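Local atomic coordinates of glutathione S-transferase enzyme with thioredoxin-like domain (Xenorhabdus nematophila, PDB entry 4L8E), a protein that binds two glutathione molecules per subunit and, as a member of the glutathione transferase family, probably uses the thiol tripeptide in transferase or related thiol chemistry. Residues Ile29-Ala34 with Ile79-His85; Lys41-Leu46 with Ile102-Leu106; Gly111-Ser115 with Tyr186-Ile191; Met138-Asn142 with Tyr160-Ser164. One frame throughout, in Å; residues are numbered along the deposited sequence.

Contacts 1 and 2 belong to the thioredoxin-like part of the chain and touch each other: helices 37-49 and 99-110 of contact 2 lie against the sheet of contact 1. Backbone hydrogen bonds carry contact 1, which is partly buried, whereas contact 2 is wholly buried, hydrocarbon and without a hydrogen bond. Contact 3, also buried, sits about 9 Å from contact 2 between centres and mixes apolar side chains with a capped helix start. Contact 4, on the opposite side of the chain's centre from contacts 1 and 2, joins its helices through ring, sulfur and amide-to-hydroxyl contacts. Contacts 1, 2 and 4 each meet a glutathione, and contacts 2 and 4 the second subunit.

Contact 1: Ile29-Ala34 with Ile79-His85; sequences IDLYYA and IPAIVDH. With GSH (glutathione), chain C.
The Tyr-32 ring has Ala-81 O at its edge, near its plane, while Val-83 CG2 approaches CE1 obliquely; the ring of His-56 also meets it, and helix 68-73 adds Phe-70 and Ile-73. The His-85 ring takes Val-83 CG1 over one face and the carboxylate of Asp-30 at its edge, the two planes 76° apart. Tyr-32 lies on, and His-85 just beyond, an antiparallel strand pair central to the four-stranded sheet of a thioredoxin-like fold. Asp-30 with Val-83 and Tyr-32 with Ala-81 are hydrogen-bonded pairs; Asp-30 N to Val-83 O spans 2.9 Å and is nearly straight at 173°, whereas in the Tyr-32 pair the bond from Ala-81 N to Tyr-32 O is weak. Leu-31 and Ile-82, the non-hydrogen-bonded pair between them, bring CD1 and CG2 to 3.7 Å on the other face, where Leu-31 also packs on Thr-43 of helix 37-49. At the far end cis-Pro-80 follows Ile-79, whose backbone N reaches glutathione O2 at 2.9 Å and whose O receives glutathione N2, also at 2.9 Å. His-85 NE2 donates to Asp-30 OD2 over 2.6 Å, on the anti side and tilted out of the carboxylate plane, bent to 131° at the hydrogen.

Contact 2: Lys41-Leu46 with Ile102-Leu106; sequences KITLFL and ILLYL
Ile-42 and Ile-102 meet through their methyl groups, Ile-42 CD1 lying 3.7 Å from Ile-102 CG2, with the two side chains crossing at about a right angle. The same CD1 also reaches Leu-103 CG, at 3.9 Å. Chi1 of Ile-42 (-48°) sets CG1 beside the backbone N, and the bend at chi2 then swings CD1 toward helix 99-110. Leu-103 in turn slides past Phe-45 in the opposite direction, its CD2 3.8 Å from Phe-45 CB and equally near Lys-41 O. The phenyl ring leans on Leu-106: CE1 comes to 3.5 Å from Leu-106 CB, while CD1 is near the CD1 methyl of that leucine. Leu-46 completes the row, with CD2 against Leu-106 CD1.

No hydrogen bond crosses this hydrocarbon layer, and the two short segments run almost parallel, 15° apart with axes 10.6 Å from each other, a spacing filled by the branched and aromatic side chains. In the next shell Leu-31 of strand 30-33 and Pro-80, just before strand 81-84, lie against Ile-42, and Ile-188 presses on Phe-45 from helix 188-197. The Lys-41 side chain starts toward the interface but its extended chain leads off it, and NZ is hydrogen-bonded to Gln-131, Asn-38 and Ser-99. Leu-104, turned away, packs on Leu-125 of the second subunit. Two near-parallel helices lying together on one face of the sheet are characteristic of the thioredoxin-like domain of glutathione transferases, and Lys-41 of the first helix belongs to the glutathione pocket.

Contact 3: Gly111-Ser115 with Tyr186-Ile191; sequences GRFLS and YSIADI
Phe-113 and Tyr-186 cross obliquely, Phe-113 CE1 standing at the edge of the tyrosine ring, near its plane, 3.9 Å from CD2. The phenylalanine's own edge is turned to the backbone of its partner: CD1 lies 3.5 Å from Tyr-186 O, close to the phenyl plane. Ile-191 CD1 approaches the phenyl ring obliquely. Within the loop, Phe-113 CE2 lies over one face of the Arg-112 guanidinium, offset toward its rim.

At the base of the side chain, Phe-113 CB meets Ile-188 CG2 at 4.0 Å. The other branch of Ile-188 runs out to CD1, which crosses Leu-114 obliquely and sits 4.1 Å from both CD1 and CD2 of that leucine. Between these two apolar patches the loop is fastened through its backbone: Ile-188 N donates to Phe-113 O over 2.9 Å, in the carbonyl plane, with an angle of 151° at the hydrogen. Ser-187 CB packs on the same carbonyl oxygen.

Phe-45 and Ala-107 flank Ile-188 from helices 37-49 and 99-110, and Leu-128 comes from helix 118-145, so the start of helix 188-197 is packed against helices of both the thioredoxin-like and the helical part, and the loop after helix 99-110 lies against it. Asp-190 OD1 is held by Trp-216 NE1 and Leu-181 N. Its OD2 accepts from Ser-187 N at 2.9 Å, and Ser-187 OG accepts from Ala-189 N at 3.1 Å. These reciprocal bonds make a capping box with Ser-187 as N-cap of helix 188-197, an N-capping motif well known at this position in the helical domain of glutathione transferases.

Contact 4: Met138-Asn142 with Tyr160-Ser164; sequences MLGQN and YTEES. With GSH (glutathione), chain B.
Tyr-160 presents one ring face to Gln-141 CB, which sits over the centre, 3.7 Å from the centroid and only 9° off the normal: a CH-pi contact. Met-138 comes to the edge of the same ring, a Met-aromatic contact with SD 3.9 Å from Tyr-160 CE1. Bends at chi2 and chi3 curl the methionine so that the sulfur lies beside the ring.

The other close-packed patch is polar. Asn-142 ND2 donates to Ser-164 OG over 2.9 Å, tilted 18° from the amide plane, and the asparagine's CG, trans to the backbone N (chi1 174°), sends the amide across to the neighbouring helix. Ser-164 OG in turn donates to Tyr-160 O at 2.7 Å. That carbonyl also receives Ser-164 N, the two donors coming from opposite faces of its plane. Leu-139 CD2 closes over the hydroxyl, 3.2 Å from Ser-164 OG.

Toward solvent the contact thins. Glu-163, partly exposed, lays CG 3.7 Å from Met-138 CG while its carboxylate turns to a salt bridge with Arg-166. On the side facing away from helix 154-175, Gly-140 CA is 3.2 Å from glutathione O2.

Helices 118-145 and 154-175 cross here at the dimer interface: Gln-141 OE1 bonds to Tyr-160 OH of the second subunit, and Tyr-160 OH to Gln-141 OE1 of that subunit. The CH-pi contact therefore joins two groups whose polar ends both serve subunit pairing, while the buried chain of hydrogen bonds from Asn-142 through Ser-164 to Tyr-160 O, with Gln-203 O as second acceptor of ND2, gives these donors partners within the subunit.

Contact 1: Ile29-Ala34 with Ile79-His85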
# COMPACT_ATOMS: atom_id res chain seq x y z
N ILE A 29 5.03 2.81 -23.58
CA ILE A 29 4.85 2.09 -22.28
C ILE A 29 4.64 0.59 -22.53
O ILE A 29 3.71 0.21 -23.26
CB ILE A 29 3.63 2.58 -21.44
CG1 ILE A 29 3.71 4.06 -21.00
CG2 ILE A 29 3.44 1.71 -20.20
CD1 ILE A 29 4.89 4.40 -20.17
N ASP A 30 5.49 -0.24 -21.93
CA ASP A 30 5.31 -1.69 -21.96
C ASP A 30 4.63 -2.07 -20.65
O ASP A 30 5.12 -1.70 -19.57
CB ASP A 30 6.64 -2.44 -22.07
CG ASP A 30 7.30 -2.31 -23.42
OD1 ASP A 30 6.60 -2.41 -24.44
OD2 ASP A 30 8.53 -2.19 -23.47
N LEU A 31 3.49 -2.76 -20.74
CA LEU A 31 2.75 -3.20 -19.57
C LEU A 31 2.78 -4.72 -19.44
O LEU A 31 2.34 -5.44 -20.34
CB LEU A 31 1.31 -2.72 -19.63
CG LEU A 31 0.37 -3.19 -18.52
CD1 LEU A 31 0.81 -2.81 -17.12
CD2 LEU A 31 -1.04 -2.71 -18.81
N TYR A 32 3.31 -5.18 -18.32
CA TYR A 32 3.34 -6.60 -17.99
C TYR A 32 2.07 -6.90 -17.18
O TYR A 32 1.83 -6.32 -16.12
CB TYR A 32 4.66 -6.93 -17.25
CG TYR A 32 5.81 -6.71 -18.17
CD1 TYR A 32 6.34 -5.44 -18.35
CD2 TYR A 32 6.31 -7.76 -18.93
CE1 TYR A 32 7.37 -5.22 -19.27
CE2 TYR A 32 7.35 -7.55 -19.83
CZ TYR A 32 7.87 -6.28 -19.99
OH TYR A 32 8.89 -6.07 -20.90
N TYR A 33 1.23 -7.79 -17.74
CA TYR A 33 -0.19 -7.81 -17.42
C TYR A 33 -0.80 -9.19 -17.35
O TYR A 33 -0.44 -10.07 -18.11
CB TYR A 33 -0.92 -7.05 -18.52
CG TYR A 33 -2.44 -7.09 -18.53
CD1 TYR A 33 -3.20 -6.17 -17.81
CD2 TYR A 33 -3.11 -8.00 -19.31
CE1 TYR A 33 -4.60 -6.20 -17.87
CE2 TYR A 33 -4.51 -8.04 -19.37
CZ TYR A 33 -5.24 -7.14 -18.63
OH TYR A 33 -6.63 -7.20 -18.72
N ALA A 34 -1.76 -9.33 -16.44
CA ALA A 34 -2.72 -10.43 -16.46
C ALA A 34 -4.08 -9.81 -16.15
O ALA A 34 -4.15 -8.78 -15.48
CB ALA A 34 -2.37 -11.49 -15.42
N ILE A 79 2.51 -9.05 -11.15
CA ILE A 79 2.05 -8.04 -12.07
C ILE A 79 1.09 -7.12 -11.29
O ILE A 79 0.53 -7.53 -10.27
CB ILE A 79 1.35 -8.67 -13.30
CG1 ILE A 79 0.07 -9.42 -12.93
CG2 ILE A 79 2.32 -9.57 -14.08
CD1 ILE A 79 -1.20 -8.56 -12.85
N PRO A 80 0.86 -5.89 -11.77
CA PRO A 80 1.44 -5.28 -12.98
C PRO A 80 2.84 -4.74 -12.76
O PRO A 80 3.26 -4.53 -11.62
CB PRO A 80 0.50 -4.12 -13.27
CG PRO A 80 0.02 -3.72 -11.90
CD PRO A 80 -0.15 -5.02 -11.16
N ALA A 81 3.55 -4.55 -13.87
CA ALA A 81 4.78 -3.81 -13.89
C ALA A 81 4.78 -3.11 -15.22
O ALA A 81 4.10 -3.56 -16.15
CB ALA A 81 5.99 -4.76 -13.78
N ILE A 82 5.48 -1.97 -15.30
CA ILE A 82 5.68 -1.30 -16.57
C ILE A 82 7.14 -1.00 -16.80
O ILE A 82 7.95 -0.98 -15.88
CB ILE A 82 4.90 0.03 -16.73
CG1 ILE A 82 5.39 1.08 -15.75
CG2 ILE A 82 3.41 -0.20 -16.64
CD1 ILE A 82 4.91 2.51 -16.09
N VAL A 83 7.48 -0.84 -18.07
CA VAL A 83 8.72 -0.22 -18.48
C VAL A 83 8.36 0.97 -19.36
O VAL A 83 7.62 0.86 -20.35
CB VAL A 83 9.62 -1.21 -19.21
CG1 VAL A 83 10.91 -0.53 -19.69
CG2 VAL A 83 9.91 -2.39 -18.30
N ASP A 84 8.82 2.15 -18.94
CA ASP A 84 8.65 3.36 -19.71
C ASP A 84 9.95 3.63 -20.44
O ASP A 84 10.98 3.99 -19.83
CB ASP A 84 8.34 4.53 -18.77
CG ASP A 84 8.10 5.85 -19.50
OD1 ASP A 84 8.17 5.90 -20.75
OD2 ASP A 84 7.83 6.85 -18.81
N HIS A 85 9.92 3.42 -21.75
CA HIS A 85 11.07 3.65 -22.59
C HIS A 85 11.29 5.11 -23.00
O HIS A 85 12.28 5.41 -23.64
CB HIS A 85 11.00 2.79 -23.86
CG HIS A 85 11.03 1.33 -23.58
ND1 HIS A 85 12.21 0.65 -23.37
CD2 HIS A 85 10.04 0.43 -23.42
CE1 HIS A 85 11.94 -0.61 -23.10
NE2 HIS A 85 10.63 -0.77 -23.12
N1 GSH C . 0.54 -4.94 -4.20
CA1 GSH C . 0.62 -5.43 -5.57
C1 GSH C . 0.15 -4.35 -6.52
O11 GSH C . 0.62 -4.29 -7.70
O12 GSH C . -0.70 -3.47 -6.14
CB1 GSH C . -0.20 -6.68 -5.73
CG1 GSH C . -0.04 -7.32 -7.10
CD1 GSH C . -0.63 -8.71 -7.13
OE1 GSH C . -1.14 -9.25 -6.16
N2 GSH C . -0.52 -9.40 -8.37
CA2 GSH C . -1.01 -10.71 -8.58
C2 GSH C . 0.15 -11.55 -9.05
O2 GSH C . 0.96 -11.20 -9.93
CB2 GSH C . -2.07 -10.78 -9.63
SG2 GSH C . -3.42 -9.70 -9.23
N3 GSH C . 0.33 -12.81 -8.40
CA3 GSH C . 1.42 -13.65 -8.83
C3 GSH C . 1.97 -14.42 -7.68
O31 GSH C . 2.76 -15.36 -7.94
O32 GSH C . 1.65 -14.12 -6.49

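Contact 2: Lys41-Leu46 with Ile102-Leu106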
# COMPACT_ATOMS: atom_id res chain seq x y z
N LYS A 41 -6.32 -2.16 -13.02
CA LYS A 41 -6.07 -0.80 -12.55
C LYS A 41 -5.29 -0.01 -13.59
O LYS A 41 -5.55 1.16 -13.82
CB LYS A 41 -5.25 -0.78 -11.26
CG LYS A 41 -5.92 -1.40 -10.05
CD LYS A 41 -4.92 -1.40 -8.91
CE LYS A 41 -5.44 -2.08 -7.66
NZ LYS A 41 -4.35 -2.14 -6.60
N ILE A 42 -4.29 -0.66 -14.19
CA ILE A 42 -3.38 0.05 -15.06
C ILE A 42 -3.98 0.24 -16.44
O ILE A 42 -3.85 1.31 -17.04
CB ILE A 42 -2.00 -0.62 -15.13
CG1 ILE A 42 -1.48 -0.93 -13.71
CG2 ILE A 42 -1.05 0.28 -15.89
CD1 ILE A 42 -1.46 0.28 -12.73
N THR A 43 -4.64 -0.78 -16.96
CA THR A 43 -5.32 -0.59 -18.26
C THR A 43 -6.47 0.41 -18.17
O THR A 43 -6.72 1.15 -19.10
CB THR A 43 -5.78 -1.90 -18.90
OG1 THR A 43 -6.65 -2.57 -17.99
CG2 THR A 43 -4.59 -2.77 -19.25
N LEU A 44 -7.16 0.48 -17.03
CA LEU A 44 -8.14 1.56 -16.83
C LEU A 44 -7.49 2.93 -17.00
O LEU A 44 -8.02 3.78 -17.73
CB LEU A 44 -8.80 1.47 -15.44
CG LEU A 44 -9.85 0.38 -15.23
CD1 LEU A 44 -10.26 0.35 -13.74
CD2 LEU A 44 -11.11 0.54 -16.10
N PHE A 45 -6.37 3.14 -16.30
CA PHE A 45 -5.67 4.41 -16.36
C PHE A 45 -5.25 4.70 -17.81
O PHE A 45 -5.52 5.76 -18.33
CB PHE A 45 -4.45 4.45 -15.45
CG PHE A 45 -3.76 5.77 -15.49
CD1 PHE A 45 -2.88 6.07 -16.51
CD2 PHE A 45 -4.04 6.74 -14.56
CE1 PHE A 45 -2.28 7.31 -16.59
CE2 PHE A 45 -3.45 7.96 -14.64
CZ PHE A 45 -2.57 8.25 -15.66
N LEU A 46 -4.62 3.73 -18.46
CA LEU A 46 -4.07 3.96 -19.81
C LEU A 46 -5.19 4.23 -20.83
O LEU A 46 -5.05 5.04 -21.75
CB LEU A 46 -3.20 2.77 -20.23
CG LEU A 46 -1.90 2.66 -19.41
CD1 LEU A 46 -1.28 1.29 -19.61
CD2 LEU A 46 -0.92 3.75 -19.78
N ILE A 102 2.88 2.64 -9.92
CA ILE A 102 2.67 2.85 -11.36
C ILE A 102 1.63 3.92 -11.59
O ILE A 102 1.80 4.81 -12.42
CB ILE A 102 2.24 1.55 -12.04
CG1 ILE A 102 3.37 0.52 -11.92
CG2 ILE A 102 1.85 1.78 -13.50
CD1 ILE A 102 2.93 -0.90 -12.29
N LEU A 103 0.53 3.84 -10.85
CA LEU A 103 -0.53 4.84 -10.99
C LEU A 103 -0.00 6.24 -10.66
O LEU A 103 -0.30 7.19 -11.36
CB LEU A 103 -1.76 4.48 -10.13
CG LEU A 103 -2.62 3.32 -10.63
CD1 LEU A 103 -3.67 2.98 -9.59
CD2 LEU A 103 -3.26 3.62 -11.97
N LEU A 104 0.77 6.35 -9.59
CA LEU A 104 1.31 7.64 -9.20
C LEU A 104 2.27 8.16 -10.25
O LEU A 104 2.22 9.33 -10.63
CB LEU A 104 2.01 7.50 -7.84
CG LEU A 104 2.68 8.76 -7.30
CD1 LEU A 104 1.69 9.91 -7.25
CD2 LEU A 104 3.26 8.48 -5.92
N TYR A 105 3.17 7.29 -10.73
CA TYR A 105 4.13 7.69 -11.75
C TYR A 105 3.43 8.17 -13.02
O TYR A 105 3.81 9.19 -13.60
CB TYR A 105 5.05 6.51 -12.08
CG TYR A 105 5.99 6.75 -13.21
CD1 TYR A 105 7.24 7.30 -13.00
CD2 TYR A 105 5.65 6.41 -14.52
CE1 TYR A 105 8.12 7.51 -14.05
CE2 TYR A 105 6.52 6.61 -15.58
CZ TYR A 105 7.77 7.16 -15.34
OH TYR A 105 8.67 7.38 -16.35
N LEU A 106 2.42 7.42 -13.47
CA LEU A 106 1.71 7.77 -14.70
C LEU A 106 0.86 9.04 -14.52
O LEU A 106 0.74 9.85 -15.45
CB LEU A 106 0.83 6.61 -15.18
CG LEU A 106 1.62 5.40 -15.72
CD1 LEU A 106 0.66 4.28 -16.06
CD2 LEU A 106 2.45 5.80 -16.90

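Contact 3: Gly111-Ser115 with Tyr186-Ile191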
# COMPACT_ATOMS: atom_id res chain seq x y z
N GLY A 111 -0.12 14.27 -15.93
CA GLY A 111 -0.87 15.33 -15.26
C GLY A 111 -2.36 15.04 -15.15
O GLY A 111 -3.15 15.97 -14.93
N ARG A 112 -2.74 13.77 -15.28
CA ARG A 112 -4.15 13.35 -15.26
C ARG A 112 -4.47 12.47 -14.06
O ARG A 112 -3.66 11.70 -13.61
CB ARG A 112 -4.48 12.57 -16.55
CG ARG A 112 -4.12 13.30 -17.84
CD ARG A 112 -5.11 14.37 -18.20
NE ARG A 112 -6.49 13.96 -17.97
CZ ARG A 112 -7.25 13.29 -18.84
NH1 ARG A 112 -8.50 12.99 -18.50
NH2 ARG A 112 -6.78 12.93 -20.03
N PHE A 113 -5.71 12.60 -13.58
CA PHE A 113 -6.29 11.72 -12.56
C PHE A 113 -5.63 11.81 -11.18
O PHE A 113 -5.75 10.91 -10.36
CB PHE A 113 -6.46 10.29 -13.09
CG PHE A 113 -7.35 10.24 -14.29
CD1 PHE A 113 -8.71 10.49 -14.17
CD2 PHE A 113 -6.82 10.06 -15.55
CE1 PHE A 113 -9.52 10.52 -15.28
CE2 PHE A 113 -7.63 10.10 -16.70
CZ PHE A 113 -8.97 10.32 -16.57
N LEU A 114 -4.99 12.95 -10.92
CA LEU A 114 -4.46 13.23 -9.60
C LEU A 114 -4.25 14.72 -9.54
O LEU A 114 -3.62 15.33 -10.42
CB LEU A 114 -3.14 12.51 -9.39
CG LEU A 114 -2.47 12.73 -8.04
CD1 LEU A 114 -3.30 12.11 -6.94
CD2 LEU A 114 -1.10 12.11 -8.04
N SER A 115 -4.85 15.34 -8.54
CA SER A 115 -4.83 16.78 -8.46
C SER A 115 -3.41 17.31 -8.23
O SER A 115 -2.58 16.62 -7.63
CB SER A 115 -5.74 17.23 -7.33
OG SER A 115 -5.71 18.64 -7.21
N TYR A 186 -13.20 11.84 -10.56
CA TYR A 186 -12.58 10.52 -10.75
C TYR A 186 -11.06 10.67 -10.69
O TYR A 186 -10.49 11.53 -11.37
CB TYR A 186 -12.99 9.97 -12.11
CG TYR A 186 -12.71 8.48 -12.39
CD1 TYR A 186 -13.24 7.50 -11.61
CD2 TYR A 186 -11.95 8.08 -13.50
CE1 TYR A 186 -13.03 6.15 -11.86
CE2 TYR A 186 -11.72 6.72 -13.76
CZ TYR A 186 -12.29 5.77 -12.95
OH TYR A 186 -12.10 4.42 -13.17
N SER A 187 -10.40 9.84 -9.88
CA SER A 187 -8.95 9.90 -9.72
C SER A 187 -8.34 8.53 -9.63
O SER A 187 -9.05 7.52 -9.62
CB SER A 187 -8.57 10.70 -8.46
OG SER A 187 -8.63 9.90 -7.28
N ILE A 188 -7.03 8.49 -9.49
CA ILE A 188 -6.34 7.21 -9.36
C ILE A 188 -6.79 6.44 -8.11
O ILE A 188 -6.64 5.23 -8.07
CB ILE A 188 -4.79 7.33 -9.44
CG1 ILE A 188 -4.24 8.25 -8.36
CG2 ILE A 188 -4.34 7.76 -10.84
CD1 ILE A 188 -2.72 8.31 -8.38
N ALA A 189 -7.36 7.12 -7.12
CA ALA A 189 -7.91 6.42 -5.95
C ALA A 189 -9.09 5.53 -6.39
O ALA A 189 -9.17 4.37 -6.02
CB ALA A 189 -8.35 7.41 -4.90
N ASP A 190 -9.98 6.08 -7.20
CA ASP A 190 -11.12 5.33 -7.70
C ASP A 190 -10.68 4.20 -8.63
O ASP A 190 -11.23 3.08 -8.60
CB ASP A 190 -12.07 6.25 -8.45
CG ASP A 190 -12.54 7.41 -7.63
OD1 ASP A 190 -13.50 7.25 -6.82
OD2 ASP A 190 -11.96 8.51 -7.83
N ILE A 191 -9.72 4.50 -9.50
CA ILE A 191 -9.20 3.51 -10.45
C ILE A 191 -8.60 2.33 -9.69
O ILE A 191 -8.75 1.17 -10.10
CB ILE A 191 -8.17 4.16 -11.40
CG1 ILE A 191 -8.86 5.17 -12.32
CG2 ILE A 191 -7.36 3.09 -12.10
CD1 ILE A 191 -7.88 6.08 -13.06

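Contact 4: Met138-Asn142 with Tyr160-Ser164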
# COMPACT_ATOMS: atom_id res chain seq x y z
N MET A 138 -6.62 -7.39 1.78
CA MET A 138 -7.57 -8.17 2.57
C MET A 138 -8.63 -8.87 1.71
O MET A 138 -8.98 -10.03 1.97
CB MET A 138 -8.23 -7.30 3.64
CG MET A 138 -7.23 -6.75 4.64
SD MET A 138 -6.48 -8.11 5.59
CE MET A 138 -4.86 -8.23 4.82
N LEU A 139 -9.15 -8.19 0.69
CA LEU A 139 -10.09 -8.86 -0.22
C LEU A 139 -9.40 -10.02 -0.95
O LEU A 139 -10.04 -11.03 -1.27
CB LEU A 139 -10.71 -7.87 -1.20
CG LEU A 139 -11.63 -6.83 -0.57
CD1 LEU A 139 -12.16 -5.86 -1.64
CD2 LEU A 139 -12.78 -7.46 0.23
N GLY A 140 -8.10 -9.88 -1.21
CA GLY A 140 -7.34 -10.95 -1.82
C GLY A 140 -7.24 -12.17 -0.91
O GLY A 140 -7.16 -13.30 -1.38
N GLN A 141 -7.23 -11.95 0.41
CA GLN A 141 -7.19 -13.10 1.32
C GLN A 141 -8.57 -13.73 1.35
O GLN A 141 -8.71 -14.96 1.44
CB GLN A 141 -6.78 -12.69 2.73
CG GLN A 141 -5.49 -11.92 2.82
CD GLN A 141 -4.39 -12.50 1.96
OE1 GLN A 141 -3.97 -13.64 2.15
NE2 GLN A 141 -3.92 -11.71 0.98
N ASN A 142 -9.59 -12.89 1.27
CA ASN A 142 -10.96 -13.34 1.11
C ASN A 142 -11.05 -14.23 -0.12
O ASN A 142 -11.56 -15.36 -0.05
CB ASN A 142 -11.91 -12.13 1.08
CG ASN A 142 -13.33 -12.49 0.77
OD1 ASN A 142 -13.62 -13.33 -0.09
ND2 ASN A 142 -14.25 -11.83 1.45
N TYR A 160 -11.55 -12.91 7.39
CA TYR A 160 -11.49 -12.12 6.15
C TYR A 160 -12.87 -11.69 5.63
O TYR A 160 -12.99 -10.65 4.96
CB TYR A 160 -10.59 -12.79 5.10
CG TYR A 160 -9.17 -12.90 5.64
CD1 TYR A 160 -8.45 -11.74 5.93
CD2 TYR A 160 -8.60 -14.12 5.94
CE1 TYR A 160 -7.18 -11.82 6.47
CE2 TYR A 160 -7.33 -14.21 6.50
CZ TYR A 160 -6.62 -13.04 6.76
OH TYR A 160 -5.36 -13.09 7.34
N THR A 161 -13.90 -12.47 5.93
CA THR A 161 -15.28 -12.06 5.69
C THR A 161 -15.62 -10.79 6.49
O THR A 161 -16.09 -9.81 5.92
CB THR A 161 -16.29 -13.17 6.02
OG1 THR A 161 -16.04 -14.32 5.20
CG2 THR A 161 -17.72 -12.69 5.81
N GLU A 162 -15.38 -10.81 7.81
CA GLU A 162 -15.65 -9.65 8.68
C GLU A 162 -14.82 -8.43 8.28
O GLU A 162 -15.32 -7.30 8.30
CB GLU A 162 -15.42 -10.01 10.15
CG GLU A 162 -16.50 -10.92 10.69
CD GLU A 162 -16.23 -11.37 12.10
OE1 GLU A 162 -15.22 -10.92 12.69
OE2 GLU A 162 -17.03 -12.18 12.61
N GLU A 163 -13.57 -8.65 7.90
CA GLU A 163 -12.72 -7.54 7.46
C GLU A 163 -13.20 -6.97 6.14
O GLU A 163 -13.18 -5.77 5.94
CB GLU A 163 -11.25 -7.99 7.39
CG GLU A 163 -10.27 -6.95 6.82
CD GLU A 163 -10.18 -5.65 7.62
OE1 GLU A 163 -10.65 -5.57 8.79
OE2 GLU A 163 -9.62 -4.69 7.04
N SER A 164 -13.65 -7.84 5.23
CA SER A 164 -14.19 -7.38 3.95
C SER A 164 -15.39 -6.47 4.22
O SER A 164 -15.52 -5.41 3.60
CB SER A 164 -14.61 -8.57 3.08
OG SER A 164 -13.46 -9.33 2.71
N1 GSH B . 0.24 -16.10 -4.47
CA1 GSH B . -1.02 -15.45 -4.46
C1 GSH B . -1.84 -15.99 -3.31
O11 GSH B . -1.62 -17.16 -2.87
O12 GSH B . -2.76 -15.27 -2.81
CB1 GSH B . -1.71 -15.73 -5.73
CG1 GSH B . -3.08 -15.09 -5.82
CD1 GSH B . -2.99 -13.60 -6.11
OE1 GSH B . -2.02 -13.13 -6.66
N2 GSH B . -4.10 -12.76 -5.70
CA2 GSH B . -4.09 -11.36 -5.95
C2 GSH B . -4.12 -10.66 -4.60
O2 GSH B . -4.71 -11.11 -3.61
CB2 GSH B . -5.27 -10.93 -6.74
SG2 GSH B . -5.19 -11.59 -8.41
N3 GSH B . -3.41 -9.43 -4.45
CA3 GSH B . -3.44 -8.77 -3.17
C3 GSH B . -3.28 -7.32 -3.36
O31 GSH B . -3.68 -6.79 -4.43
O32 GSH B . -2.74 -6.64 -2.44